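Local coordinates for 5' nucleotidase family protein (Staphylococcus aureus subsp. aureus, PDB 4Q7F), which belongs to the 5' nucleotidase family, pairing a metal-binding calcineurin-like phosphoesterase domain with a C-terminal 5'-nucleotidase domain, at residues 30-35 / 77-82; 38-43 / 309-314; 356-361 / 469-474. All coordinates share one frame; numbering follows the deposited sequence.

Interaction 1 (30-35 / 77-82); sequences GYIFPT and SPFCNY
G30, in the loop after strand 19-25, comes against S77 at the start of helix 78-85, their CA atoms 5.3 Å apart, and its positive phi (76°) is one that glycine takes easily. The hydroxyl of S77 links the two. S77 OG gives its hydrogen to G30 O over 2.6 Å, approaching from above the carbonyl plane, well out of that plane. S77 OG in turn accepts from F79 N at 3.2 Å, a weak N-cap bond. S77 chi1 of 75° sets OG between the backbone N and the carbonyl carbon, where it can serve both partners.

The methylene of S77 takes part as well. CB of S77 sits over the centre of the Y31 ring, 3.5 Å from the centroid and 12° off the ring normal, a CH-pi contact. The Y31 CB bond points away from the helix, yet the ring swings back beneath S77, and T35 O lies in the ring plane at its edge. The F79 ring turns its edge to the loop: G30 O lies near the ring plane, 3.8 Å from CD2 of F79. The same ring meets I32 obliquely, with I32 CG1 and F79 CE2 4.0 Å apart, and both residues pack against L93 and F96 of helix 91-99. C80 SG rests on G30 CA at 3.8 Å, and a CB on G30 would run into this sulfur.

All the touching residues are buried. The loop begins beside H29, a manganese ligand, and the Y31 side chain lies about 9 Å from that ion. With its proton committed to the loop carbonyl and its oxygen only weakly to F79 N, the S77 hydroxyl ties helix 78-85 to the backbone that directly follows H29.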
ATOM      1  N   GLY A  30       8.787   3.377  -4.591  1.00 17.31           N
ATOM      2  CA  GLY A  30       9.429   3.477  -5.898  1.00 16.13           C
ATOM      3  C   GLY A  30       9.250   4.825  -6.550  1.00 16.01           C
ATOM      4  O   GLY A  30       9.446   4.945  -7.772  1.00 16.65           O
ATOM      5  N   TYR A  31       8.833   5.830  -5.761  1.00 15.52           N
ATOM      6  CA  TYR A  31       8.760   7.209  -6.229  1.00 15.24           C
ATOM      7  C   TYR A  31      10.118   7.851  -5.906  1.00 15.13           C
ATOM      8  O   TYR A  31      10.340   8.388  -4.826  1.00 15.30           O
ATOM      9  CB  TYR A  31       7.620   7.966  -5.588  1.00 15.65           C
ATOM     10  CG  TYR A  31       6.289   7.501  -6.123  1.00 15.91           C
ATOM     11  CD1 TYR A  31       5.641   6.418  -5.572  1.00 16.47           C
ATOM     12  CD2 TYR A  31       5.727   8.104  -7.237  1.00 16.37           C
ATOM     13  CE1 TYR A  31       4.426   5.964  -6.083  1.00 17.03           C
ATOM     14  CE2 TYR A  31       4.519   7.657  -7.763  1.00 16.70           C
ATOM     15  CZ  TYR A  31       3.885   6.582  -7.179  1.00 17.02           C
ATOM     16  OH  TYR A  31       2.701   6.124  -7.693  1.00 17.87           O
ATOM     17  N   ILE A  32      11.017   7.747  -6.867  1.00 15.63           N
ATOM     18  CA  ILE A  32      12.383   8.229  -6.755  1.00 16.57           C
ATOM     19  C   ILE A  32      12.481   9.637  -7.353  1.00 16.94           C
ATOM     20  O   ILE A  32      13.028  10.551  -6.739  1.00 19.25           O
ATOM     21  CB  ILE A  32      13.321   7.298  -7.547  1.00 16.52           C
ATOM     22  CG1 ILE A  32      13.214   5.855  -7.040  1.00 17.07           C
ATOM     23  CG2 ILE A  32      14.767   7.816  -7.492  1.00 16.82           C
ATOM     24  CD1 ILE A  32      13.546   5.663  -5.589  1.00 17.46           C
ATOM     25  N   PHE A  33      11.965   9.791  -8.567  1.00 17.73           N
ATOM     26  CA  PHE A  33      11.965  11.068  -9.252  1.00 18.48           C
ATOM     27  C   PHE A  33      10.944  12.000  -8.643  1.00 18.78           C
ATOM     28  O   PHE A  33      10.079  11.547  -7.923  1.00 19.79           O
ATOM     29  CB  PHE A  33      11.716  10.865 -10.721  1.00 19.38           C
ATOM     30  CG  PHE A  33      12.778  10.036 -11.380  1.00 20.02           C
ATOM     31  CD1 PHE A  33      14.020  10.568 -11.620  1.00 20.96           C
ATOM     32  CD2 PHE A  33      12.548   8.729 -11.697  1.00 20.35           C
ATOM     33  CE1 PHE A  33      15.009   9.810 -12.191  1.00 21.01           C
ATOM     34  CE2 PHE A  33      13.538   7.960 -12.287  1.00 21.11           C
ATOM     35  CZ  PHE A  33      14.772   8.506 -12.518  1.00 20.24           C
ATOM     36  N   PRO A  34      11.064  13.321  -8.900  1.00 20.23           N
ATOM     37  CA  PRO A  34      10.101  14.276  -8.327  1.00 20.32           C
ATOM     38  C   PRO A  34       8.854  14.382  -9.181  1.00 20.95           C
ATOM     39  O   PRO A  34       8.610  15.436  -9.808  1.00 21.97           O
ATOM     40  CB  PRO A  34      10.892  15.576  -8.312  1.00 21.06           C
ATOM     41  CG  PRO A  34      11.825  15.435  -9.473  1.00 21.30           C
ATOM     42  CD  PRO A  34      12.254  14.012  -9.435  1.00 20.18           C
ATOM     43  N   THR A  35       8.093  13.280  -9.230  1.00 19.36           N
ATOM     44  CA  THR A  35       6.871  13.195 -10.032  1.00 19.12           C
ATOM     45  C   THR A  35       5.972  12.048  -9.607  1.00 19.57           C
ATOM     46  O   THR A  35       6.456  11.022  -9.123  1.00 18.67           O
ATOM     47  CB  THR A  35       7.208  12.997 -11.525  1.00 18.35           C
ATOM     48  OG1 THR A  35       6.004  12.896 -12.296  1.00 18.06           O
ATOM     49  CG2 THR A  35       8.047  11.731 -11.731  1.00 17.81           C
ATOM     50  N   SER A  77       5.159   2.502  -7.854  1.00 19.89           N
ATOM     51  CA  SER A  77       5.091   3.469  -8.918  1.00 19.24           C
ATOM     52  C   SER A  77       5.287   2.820 -10.275  1.00 18.73           C
ATOM     53  O   SER A  77       5.703   1.680 -10.346  1.00 18.41           O
ATOM     54  CB  SER A  77       6.206   4.485  -8.712  1.00 19.26           C
ATOM     55  OG  SER A  77       7.465   3.922  -9.060  1.00 18.36           O
ATOM     56  N   PRO A  78       5.014   3.566 -11.356  1.00 18.93           N
ATOM     57  CA  PRO A  78       5.246   3.073 -12.709  1.00 19.50           C
ATOM     58  C   PRO A  78       6.705   2.754 -12.950  1.00 19.63           C
ATOM     59  O   PRO A  78       7.001   2.017 -13.868  1.00 20.58           O
ATOM     60  CB  PRO A  78       4.819   4.258 -13.594  1.00 20.00           C
ATOM     61  CG  PRO A  78       3.838   5.002 -12.781  1.00 19.35           C
ATOM     62  CD  PRO A  78       4.366   4.887 -11.380  1.00 19.47           C
ATOM     63  N   PHE A  79       7.612   3.298 -12.148  1.00 19.46           N
ATOM     64  CA  PHE A  79       9.045   2.967 -12.291  1.00 20.28           C
ATOM     65  C   PHE A  79       9.213   1.472 -11.940  1.00 21.13           C
ATOM     66  O   PHE A  79       9.946   0.703 -12.617  1.00 19.58           O
ATOM     67  CB  PHE A  79       9.891   3.899 -11.411  1.00 20.46           C
ATOM     68  CG  PHE A  79      11.371   3.550 -11.367  1.00 22.16           C
ATOM     69  CD1 PHE A  79      12.079   3.286 -12.532  1.00 22.81           C
ATOM     70  CD2 PHE A  79      12.057   3.529 -10.159  1.00 23.10           C
ATOM     71  CE1 PHE A  79      13.437   2.990 -12.496  1.00 23.77           C
ATOM     72  CE2 PHE A  79      13.419   3.238 -10.122  1.00 24.60           C
ATOM     73  CZ  PHE A  79      14.107   2.965 -11.292  1.00 23.42           C
ATOM     74  N   CYS A  80       8.472   1.046 -10.924  1.00 20.97           N
ATOM     75  CA  CYS A  80       8.480  -0.347 -10.518  1.00 21.98           C
ATOM     76  C   CYS A  80       7.929  -1.231 -11.674  1.00 22.29           C
ATOM     77  O   CYS A  80       8.537  -2.256 -12.005  1.00 21.82           O
ATOM     78  CB  CYS A  80       7.735  -0.515  -9.204  1.00 22.87           C
ATOM     79  SG  CYS A  80       8.552   0.318  -7.804  1.00 25.73           S
ATOM     80  N   ASN A  81       6.814  -0.828 -12.308  1.00 21.95           N
ATOM     81  CA  ASN A  81       6.304  -1.569 -13.469  1.00 23.14           C
ATOM     82  C   ASN A  81       7.363  -1.655 -14.551  1.00 24.40           C
ATOM     83  O   ASN A  81       7.586  -2.729 -15.140  1.00 25.39           O
ATOM     84  CB  ASN A  81       5.076  -0.916 -14.095  1.00 23.13           C
ATOM     85  CG  ASN A  81       3.916  -0.841 -13.145  1.00 23.40           C
ATOM     86  OD1 ASN A  81       4.003  -0.212 -12.094  1.00 23.86           O
ATOM     87  ND2 ASN A  81       2.800  -1.437 -13.527  1.00 23.26           N
ATOM     88  N   TYR A  82       7.984  -0.510 -14.825  1.00 25.18           N
ATOM     89  CA  TYR A  82       9.044  -0.410 -15.827  1.00 26.12           C
ATOM     90  C   TYR A  82      10.156  -1.421 -15.577  1.00 25.87           C
ATOM     91  O   TYR A  82      10.608  -2.095 -16.507  1.00 27.87           O
ATOM     92  CB  TYR A  82       9.604   1.012 -15.864  1.00 26.16           C
ATOM     93  CG  TYR A  82      10.776   1.191 -16.815  1.00 26.10           C
ATOM     94  CD1 TYR A  82      10.567   1.535 -18.142  1.00 26.88           C
ATOM     95  CD2 TYR A  82      12.077   1.020 -16.384  1.00 25.44           C
ATOM     96  CE1 TYR A  82      11.621   1.694 -19.021  1.00 27.17           C
ATOM     97  CE2 TYR A  82      13.141   1.162 -17.259  1.00 27.36           C
ATOM     98  CZ  TYR A  82      12.904   1.497 -18.578  1.00 27.96           C
ATOM     99  OH  TYR A  82      13.948   1.659 -19.452  1.00 28.46           O
TER

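Interaction 2 (38-43 / 309-314); sequences TSRNQY and LRKQLE
The R40 guanidinium has E314 CB over one face, 3.4 Å above the plane and offset toward the rim, while K311 CG lies near its plane at the edge, 3.9 Å from R40 NH1. The R310 guanidinium is met at its edge instead, with Q42 O and E314 CD in its plane. R310 NH2 donates to Q42 O over 2.9 Å, fairly straight at 160° and in the plane of that carbonyl. The same nitrogen reaches R40 O at 3.1 Å through a more bent bond of 137°, tilted from both planes. R310 NE forms a salt bridge to E314 OE2, using the anti lone pair of that oxygen, at 2.9 Å.

A bend at R310 chi2 (86°) turns CD out of line with the start of the chain. R40 is instead stretched from CG to NE and lies across E314, carrying its charged end to D315 and D318, with which NH1 and NH2 form salt bridges. K311 NZ is likewise bound to D315, so one aspartate is shared by two nearby cations. Both carboxylate oxygens of E314 are paired: OE1 with R378, OE2 with R310. A water donates to E314 OE2 at 2.7 Å and to S39 O at 2.8 Å, with a longer, weak bond from R310 NH2. R310 donates to both R40 O (from NH2) and E314 OE2 (from NE), which would probably ease the repulsion of these acceptors, 3.4 Å apart.

S39 to Q42 form a type I beta turn, and one arginine nitrogen clasps the second and fourth carbonyls of that turn. The arrangement is a surface beta turn docked on a helix, here the loop following strand 19-25 of the phosphoesterase domain set against helix 304-317.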
ATOM      1  N   THR A  38       1.562  11.648 -13.437  1.00 22.40           N
ATOM      2  CA  THR A  38       0.282  11.997 -14.042  1.00 23.64           C
ATOM      3  C   THR A  38       0.508  12.589 -15.449  1.00 23.95           C
ATOM      4  O   THR A  38      -0.343  12.466 -16.321  1.00 22.62           O
ATOM      5  CB  THR A  38      -0.560  12.918 -13.143  1.00 26.05           C
ATOM      6  OG1 THR A  38       0.210  14.030 -12.733  1.00 27.44           O
ATOM      7  CG2 THR A  38      -0.995  12.174 -11.898  1.00 26.01           C
ATOM      8  N   SER A  39       1.675  13.184 -15.678  1.00 23.43           N
ATOM      9  CA  SER A  39       2.036  13.694 -17.012  1.00 24.88           C
ATOM     10  C   SER A  39       3.560  13.666 -17.135  1.00 24.42           C
ATOM     11  O   SER A  39       4.262  13.717 -16.141  1.00 22.76           O
ATOM     12  CB  SER A  39       1.453  15.099 -17.287  1.00 25.55           C
ATOM     13  OG  SER A  39       1.984  16.096 -16.421  1.00 25.94           O
ATOM     14  N   ARG A  40       4.046  13.567 -18.367  1.00 25.33           N
ATOM     15  CA  ARG A  40       5.476  13.445 -18.657  1.00 24.93           C
ATOM     16  C   ARG A  40       6.413  14.433 -18.001  1.00 25.38           C
ATOM     17  O   ARG A  40       7.444  14.032 -17.451  1.00 24.24           O
ATOM     18  CB  ARG A  40       5.696  13.507 -20.167  1.00 25.90           C
ATOM     19  CG  ARG A  40       7.155  13.385 -20.572  1.00 26.16           C
ATOM     20  CD  ARG A  40       7.348  13.438 -22.073  1.00 27.12           C
ATOM     21  NE  ARG A  40       8.748  13.170 -22.368  1.00 27.49           N
ATOM     22  CZ  ARG A  40       9.253  11.991 -22.744  1.00 28.18           C
ATOM     23  NH1 ARG A  40      10.556  11.889 -22.951  1.00 28.29           N
ATOM     24  NH2 ARG A  40       8.479  10.917 -22.931  1.00 27.53           N
ATOM     25  N   ASN A  41       6.066  15.720 -18.051  1.00 27.15           N
ATOM     26  CA  ASN A  41       6.943  16.783 -17.543  1.00 28.46           C
ATOM     27  C   ASN A  41       6.642  17.197 -16.093  1.00 30.48           C
ATOM     28  O   ASN A  41       7.259  18.122 -15.555  1.00 32.12           O
ATOM     29  CB  ASN A  41       6.850  17.980 -18.497  1.00 29.89           C
ATOM     30  CG  ASN A  41       7.179  17.602 -19.947  1.00 29.83           C
ATOM     31  OD1 ASN A  41       8.267  17.117 -20.240  1.00 28.92           O
ATOM     32  ND2 ASN A  41       6.241  17.839 -20.849  1.00 30.15           N
ATOM     33  N   GLN A  42       5.719  16.481 -15.463  1.00 32.76           N
ATOM     34  CA  GLN A  42       5.296  16.745 -14.089  1.00 35.50           C
ATOM     35  C   GLN A  42       6.535  16.839 -13.211  1.00 36.01           C
ATOM     36  O   GLN A  42       7.506  16.093 -13.398  1.00 32.55           O
ATOM     37  CB  GLN A  42       4.361  15.615 -13.606  1.00 38.80           C
ATOM     38  CG  GLN A  42       3.131  16.028 -12.781  1.00 43.73           C
ATOM     39  CD  GLN A  42       3.296  16.066 -11.274  1.00 45.90           C
ATOM     40  OE1 GLN A  42       3.960  15.211 -10.659  1.00 46.95           O
ATOM     41  NE2 GLN A  42       2.610  17.016 -10.651  1.00 48.02           N
ATOM     42  N   TYR A  43       6.514  17.800 -12.290  1.00 36.82           N
ATOM     43  CA  TYR A  43       7.595  18.011 -11.340  1.00 36.28           C
ATOM     44  C   TYR A  43       6.889  18.450 -10.078  1.00 37.20           C
ATOM     45  O   TYR A  43       6.025  19.319 -10.138  1.00 36.42           O
ATOM     46  CB  TYR A  43       8.552  19.096 -11.809  1.00 40.09           C
ATOM     47  CG  TYR A  43       9.848  19.119 -11.046  1.00 41.43           C
ATOM     48  CD1 TYR A  43       9.901  19.555  -9.721  1.00 40.68           C
ATOM     49  CD2 TYR A  43      11.036  18.712 -11.657  1.00 43.35           C
ATOM     50  CE1 TYR A  43      11.107  19.561  -9.024  1.00 41.04           C
ATOM     51  CE2 TYR A  43      12.241  18.726 -10.974  1.00 40.47           C
ATOM     52  CZ  TYR A  43      12.273  19.137  -9.664  1.00 38.93           C
ATOM     53  OH  TYR A  43      13.485  19.153  -9.010  1.00 40.16           O
ATOM     54  N   LEU A 309      17.588   7.938 -17.340  1.00 27.61           N
ATOM     55  CA  LEU A 309      16.676   6.881 -16.900  1.00 26.88           C
ATOM     56  C   LEU A 309      15.237   7.399 -16.853  1.00 26.12           C
ATOM     57  O   LEU A 309      14.326   6.729 -17.328  1.00 26.71           O
ATOM     58  CB  LEU A 309      17.114   6.325 -15.544  1.00 26.68           C
ATOM     59  CG  LEU A 309      16.214   5.291 -14.850  1.00 26.05           C
ATOM     60  CD1 LEU A 309      15.908   4.109 -15.755  1.00 26.88           C
ATOM     61  CD2 LEU A 309      16.853   4.817 -13.554  1.00 25.95           C
ATOM     62  N   ARG A 310      15.022   8.575 -16.251  1.00 24.95           N
ATOM     63  CA  ARG A 310      13.692   9.201 -16.222  1.00 23.98           C
ATOM     64  C   ARG A 310      13.135   9.293 -17.656  1.00 23.73           C
ATOM     65  O   ARG A 310      11.978   9.000 -17.889  1.00 22.02           O
ATOM     66  CB  ARG A 310      13.787  10.599 -15.587  1.00 24.71           C
ATOM     67  CG  ARG A 310      12.601  11.560 -15.767  1.00 25.34           C
ATOM     68  CD  ARG A 310      11.523  11.385 -14.741  1.00 24.93           C
ATOM     69  NE  ARG A 310      10.325  12.191 -14.999  1.00 24.96           N
ATOM     70  CZ  ARG A 310       9.992  13.344 -14.405  1.00 23.49           C
ATOM     71  NH1 ARG A 310      10.759  13.904 -13.485  1.00 22.97           N
ATOM     72  NH2 ARG A 310       8.840  13.937 -14.735  1.00 22.99           N
ATOM     73  N   LYS A 311      13.958   9.716 -18.603  1.00 24.32           N
ATOM     74  CA  LYS A 311      13.509   9.843 -20.010  1.00 25.97           C
ATOM     75  C   LYS A 311      13.066   8.508 -20.598  1.00 25.42           C
ATOM     76  O   LYS A 311      12.033   8.438 -21.270  1.00 24.70           O
ATOM     77  CB  LYS A 311      14.605  10.444 -20.905  1.00 27.51           C
ATOM     78  CG  LYS A 311      14.180  10.629 -22.359  1.00 29.40           C
ATOM     79  CD  LYS A 311      15.358  11.055 -23.217  1.00 31.89           C
ATOM     80  CE  LYS A 311      14.933  11.384 -24.644  1.00 33.64           C
ATOM     81  NZ  LYS A 311      14.283  10.257 -25.367  1.00 34.38           N
ATOM     82  N   GLN A 312      13.874   7.467 -20.388  1.00 25.61           N
ATOM     83  CA  GLN A 312      13.534   6.118 -20.852  1.00 25.59           C
ATOM     84  C   GLN A 312      12.198   5.709 -20.248  1.00 24.26           C
ATOM     85  O   GLN A 312      11.333   5.156 -20.925  1.00 23.96           O
ATOM     86  CB  GLN A 312      14.604   5.123 -20.436  1.00 26.61           C
ATOM     87  CG  GLN A 312      15.895   5.233 -21.246  1.00 28.91           C
ATOM     88  CD  GLN A 312      17.002   4.382 -20.667  1.00 30.87           C
ATOM     89  OE1 GLN A 312      17.146   4.273 -19.442  1.00 30.83           O
ATOM     90  NE2 GLN A 312      17.822   3.805 -21.538  1.00 33.18           N
ATOM     91  N   LEU A 313      12.041   6.006 -18.969  1.00 23.04           N
ATOM     92  CA  LEU A 313      10.826   5.684 -18.260  1.00 22.17           C
ATOM     93  C   LEU A 313       9.642   6.423 -18.877  1.00 22.43           C
ATOM     94  O   LEU A 313       8.625   5.808 -19.201  1.00 23.50           O
ATOM     95  CB  LEU A 313      10.984   6.042 -16.777  1.00 21.31           C
ATOM     96  CG  LEU A 313       9.722   5.908 -15.923  1.00 20.53           C
ATOM     97  CD1 LEU A 313       9.090   4.533 -16.073  1.00 20.87           C
ATOM     98  CD2 LEU A 313      10.086   6.191 -14.467  1.00 20.54           C
ATOM     99  N   GLU A 314       9.772   7.736 -19.060  1.00 22.69           N
ATOM    100  CA  GLU A 314       8.675   8.519 -19.666  1.00 23.03           C
ATOM    101  C   GLU A 314       8.380   8.029 -21.085  1.00 24.30           C
ATOM    102  O   GLU A 314       7.219   7.912 -21.495  1.00 23.74           O
ATOM    103  CB  GLU A 314       9.000  10.014 -19.657  1.00 23.29           C
ATOM    104  CG  GLU A 314       9.163  10.619 -18.258  1.00 21.85           C
ATOM    105  CD  GLU A 314       7.910  10.599 -17.415  1.00 21.67           C
ATOM    106  OE1 GLU A 314       6.769  10.323 -17.931  1.00 21.74           O
ATOM    107  OE2 GLU A 314       8.065  10.889 -16.201  1.00 20.98           O
TER
HETATM  108  O   HOH W   1       6.121  12.099 -14.753  1.00 20.88           O

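Interaction 3 (356-361 / 469-474); sequences DADVAC and TYTICV
T471 chi1 of 54° tucks OG1 between its own backbone N and carbonyl carbon, and D358 chi1 of -57° sets CG anti to the carbonyl carbon; the two side chains cross at about a right angle, and each accepts a bond from the other residue's backbone N-H. D358 N donates to T471 OG1 at 3.0 Å, and T471 N returns a bond to D358 OD2 at 2.9 Å, meeting that oxygen from above the carboxylate plane. The reciprocal pair sits where parallel strands 359-363 and 469-475 come together, neighbours inside a mixed five-stranded sheet of the C-terminal domain.

Beyond it the backbones take over, the short segments running 23° apart. V359 spans two positions of its partner: its N donates to T471 O, and its O accepts from C473 N over 2.7 Å. C361 N then bonds to C473 O, nearly in line with that carbonyl. The I472 alpha C-H also points at V359 O.

On one face V359 CG1 packs on I472 CD1 at 3.8 Å, with Y437 of strand 435-438 and V395 of strand 390-396 also against I472. The other face carries A360 CB and C473 CB, 4.0 Å apart, covered by helix 342-355 through L351 and L352 over A360 and S355 over C473. Farther along, C361 SG meets V474 CG1 at 3.9 Å. Just past V474 comes N475, which with Y477 belongs to the pocket of (2R,3S,5R)-5-(6-amino-9H-purin-9-yl)-tetrahydro-2-(hydroxymethyl)furan-3-ol, so this central strand of the sheet leads directly into that pocket.

At the opposite end, Y470 CB lies against D358 OD2, and the Y470 hydroxyl is bound to D465 N. A water lies 2.7 Å from T471 OG1, beside the bond that hydroxyl accepts from D358 N.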
ATOM      1  N   ASP A 356     -15.155 -15.761 -18.074  0.60 31.11           N
ATOM      2  CA  ASP A 356     -16.408 -16.471 -18.348  0.60 32.35           C
ATOM      3  C   ASP A 356     -17.237 -16.695 -17.083  0.60 31.07           C
ATOM      4  O   ASP A 356     -18.087 -17.575 -17.047  0.60 31.57           O
ATOM      5  CB  ASP A 356     -16.160 -17.796 -19.092  0.60 35.10           C
ATOM      6  CG  ASP A 356     -15.563 -17.587 -20.482  0.60 36.93           C
ATOM      7  OD1 ASP A 356     -15.581 -16.442 -21.001  0.60 38.06           O
ATOM      8  OD2 ASP A 356     -15.082 -18.577 -21.061  0.60 38.30           O
ATOM      9  N   ALA A 357     -17.002 -15.885 -16.053  1.00 29.25           N
ATOM     10  CA  ALA A 357     -17.765 -15.996 -14.796  1.00 28.64           C
ATOM     11  C   ALA A 357     -19.135 -15.375 -14.933  1.00 28.83           C
ATOM     12  O   ALA A 357     -19.387 -14.620 -15.871  1.00 28.24           O
ATOM     13  CB  ALA A 357     -17.033 -15.315 -13.659  1.00 27.09           C
ATOM     14  N   ASP A 358     -20.016 -15.667 -13.982  1.00 28.44           N
ATOM     15  CA  ASP A 358     -21.341 -15.056 -13.998  1.00 28.97           C
ATOM     16  C   ASP A 358     -21.248 -13.592 -13.598  1.00 27.91           C
ATOM     17  O   ASP A 358     -22.012 -12.757 -14.086  1.00 27.79           O
ATOM     18  CB  ASP A 358     -22.284 -15.721 -12.988  1.00 30.36           C
ATOM     19  CG  ASP A 358     -22.432 -17.221 -13.201  1.00 31.37           C
ATOM     20  OD1 ASP A 358     -22.529 -17.680 -14.366  1.00 33.62           O
ATOM     21  OD2 ASP A 358     -22.461 -17.942 -12.178  1.00 31.08           O
ATOM     22  N   VAL A 359     -20.311 -13.295 -12.686  1.00 24.73           N
ATOM     23  CA  VAL A 359     -20.169 -11.984 -12.123  1.00 23.55           C
ATOM     24  C   VAL A 359     -18.679 -11.628 -12.035  1.00 23.00           C
ATOM     25  O   VAL A 359     -17.816 -12.515 -11.963  1.00 21.69           O
ATOM     26  CB  VAL A 359     -20.801 -11.948 -10.714  1.00 22.75           C
ATOM     27  CG1 VAL A 359     -20.624 -10.594 -10.044  1.00 22.83           C
ATOM     28  CG2 VAL A 359     -22.288 -12.322 -10.798  1.00 24.02           C
ATOM     29  N   ALA A 360     -18.402 -10.343 -12.134  1.00 22.26           N
ATOM     30  CA  ALA A 360     -17.040  -9.825 -11.973  1.00 23.04           C
ATOM     31  C   ALA A 360     -17.112  -8.561 -11.130  1.00 22.67           C
ATOM     32  O   ALA A 360     -18.199  -8.010 -10.915  1.00 23.10           O
ATOM     33  CB  ALA A 360     -16.401  -9.547 -13.311  1.00 23.32           C
ATOM     34  N   CYS A 361     -15.968  -8.119 -10.618  1.00 23.00           N
ATOM     35  CA  CYS A 361     -15.923  -6.888  -9.872  1.00 23.18           C
ATOM     36  C   CYS A 361     -14.515  -6.332  -9.873  1.00 22.83           C
ATOM     37  O   CYS A 361     -13.556  -7.070 -10.107  1.00 20.72           O
ATOM     38  CB  CYS A 361     -16.391  -7.071  -8.447  1.00 23.91           C
ATOM     39  SG  CYS A 361     -15.281  -8.053  -7.413  1.00 26.77           S
ATOM     40  N   THR A 469     -25.328 -21.920  -6.764  1.00 38.98           N
ATOM     41  CA  THR A 469     -23.894 -21.618  -6.845  1.00 35.85           C
ATOM     42  C   THR A 469     -23.610 -20.744  -8.090  1.00 34.10           C
ATOM     43  O   THR A 469     -24.054 -21.076  -9.186  1.00 37.06           O
ATOM     44  CB  THR A 469     -23.059 -22.911  -6.945  1.00 35.39           C
ATOM     45  OG1 THR A 469     -23.313 -23.755  -5.818  1.00 35.49           O
ATOM     46  CG2 THR A 469     -21.586 -22.596  -6.984  1.00 33.09           C
ATOM     47  N   TYR A 470     -22.879 -19.645  -7.917  1.00 30.65           N
ATOM     48  CA  TYR A 470     -22.532 -18.729  -9.019  1.00 28.83           C
ATOM     49  C   TYR A 470     -21.046 -18.579  -9.029  1.00 26.78           C
ATOM     50  O   TYR A 470     -20.395 -18.994  -8.081  1.00 26.49           O
ATOM     51  CB  TYR A 470     -23.162 -17.347  -8.815  1.00 28.37           C
ATOM     52  CG  TYR A 470     -24.667 -17.350  -8.715  1.00 29.69           C
ATOM     53  CD1 TYR A 470     -25.463 -17.252  -9.847  1.00 30.74           C
ATOM     54  CD2 TYR A 470     -25.295 -17.453  -7.484  1.00 30.56           C
ATOM     55  CE1 TYR A 470     -26.857 -17.260  -9.753  1.00 32.51           C
ATOM     56  CE2 TYR A 470     -26.689 -17.481  -7.383  1.00 31.75           C
ATOM     57  CZ  TYR A 470     -27.456 -17.364  -8.519  1.00 32.82           C
ATOM     58  OH  TYR A 470     -28.838 -17.372  -8.427  1.00 35.34           O
ATOM     59  N   THR A 471     -20.512 -18.009 -10.099  1.00 26.04           N
ATOM     60  CA  THR A 471     -19.079 -17.749 -10.199  1.00 25.04           C
ATOM     61  C   THR A 471     -18.793 -16.258 -10.304  1.00 24.48           C
ATOM     62  O   THR A 471     -19.507 -15.515 -10.984  1.00 24.02           O
ATOM     63  CB  THR A 471     -18.404 -18.464 -11.389  1.00 25.72           C
ATOM     64  OG1 THR A 471     -19.084 -18.157 -12.610  1.00 26.53           O
ATOM     65  CG2 THR A 471     -18.419 -19.942 -11.165  1.00 27.01           C
ATOM     66  N   ILE A 472     -17.704 -15.837  -9.652  1.00 23.14           N
ATOM     67  CA  ILE A 472     -17.330 -14.452  -9.653  1.00 22.84           C
ATOM     68  C   ILE A 472     -15.834 -14.302  -9.886  1.00 21.57           C
ATOM     69  O   ILE A 472     -15.025 -15.033  -9.327  1.00 21.16           O
ATOM     70  CB  ILE A 472     -17.798 -13.732  -8.355  1.00 22.87           C
ATOM     71  CG1 ILE A 472     -17.509 -12.238  -8.419  1.00 23.24           C
ATOM     72  CG2 ILE A 472     -17.159 -14.346  -7.112  1.00 23.04           C
ATOM     73  CD1 ILE A 472     -18.144 -11.450  -7.282  1.00 23.34           C
ATOM     74  N   CYS A 473     -15.502 -13.398 -10.785  1.00 21.63           N
ATOM     75  CA  CYS A 473     -14.097 -13.051 -11.054  1.00 22.22           C
ATOM     76  C   CYS A 473     -13.710 -11.913 -10.120  1.00 21.21           C
ATOM     77  O   CYS A 473     -14.319 -10.816 -10.156  1.00 20.82           O
ATOM     78  CB  CYS A 473     -13.931 -12.597 -12.500  1.00 22.91           C
ATOM     79  SG  CYS A 473     -12.224 -12.303 -12.954  1.00 24.15           S
ATOM     80  N   VAL A 474     -12.722 -12.168  -9.260  1.00 21.06           N
ATOM     81  CA  VAL A 474     -12.213 -11.161  -8.353  1.00 19.53           C
ATOM     82  C   VAL A 474     -10.697 -11.110  -8.508  1.00 20.23           C
ATOM     83  O   VAL A 474     -10.086 -12.015  -9.105  1.00 20.33           O
ATOM     84  CB  VAL A 474     -12.587 -11.447  -6.890  1.00 19.05           C
ATOM     85  CG1 VAL A 474     -14.089 -11.694  -6.784  1.00 19.67           C
ATOM     86  CG2 VAL A 474     -11.814 -12.643  -6.341  1.00 18.91           C
TER
HETATM   87  O   HOH W   2     -18.102 -19.623 -14.613  0.50 17.71           O

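In the fold
Interactions 1 and 2, centres 9 Å apart, share one long loop between strand 19-25 and helix 48-59: residues 30-35 take its buried beginning, 38-43 its outer part. P34 on Y43 and T35 on Q42 join the two parts of the loop, while Y82 on L313 packs helix 78-85 on helix 304-317. Buried interaction 1 relies on one serine hydroxyl and apolar or aromatic packing; interaction 2, at the surface, relies on an arginine donating to turn carbonyls, with salt bridges and a water around it. Interaction 3, in the other domain, its nearest atoms about 17 Å from interaction 1, is mostly buried sheet core, held by backbone bonds between strands, with a reciprocal Asp-Thr pair at one end.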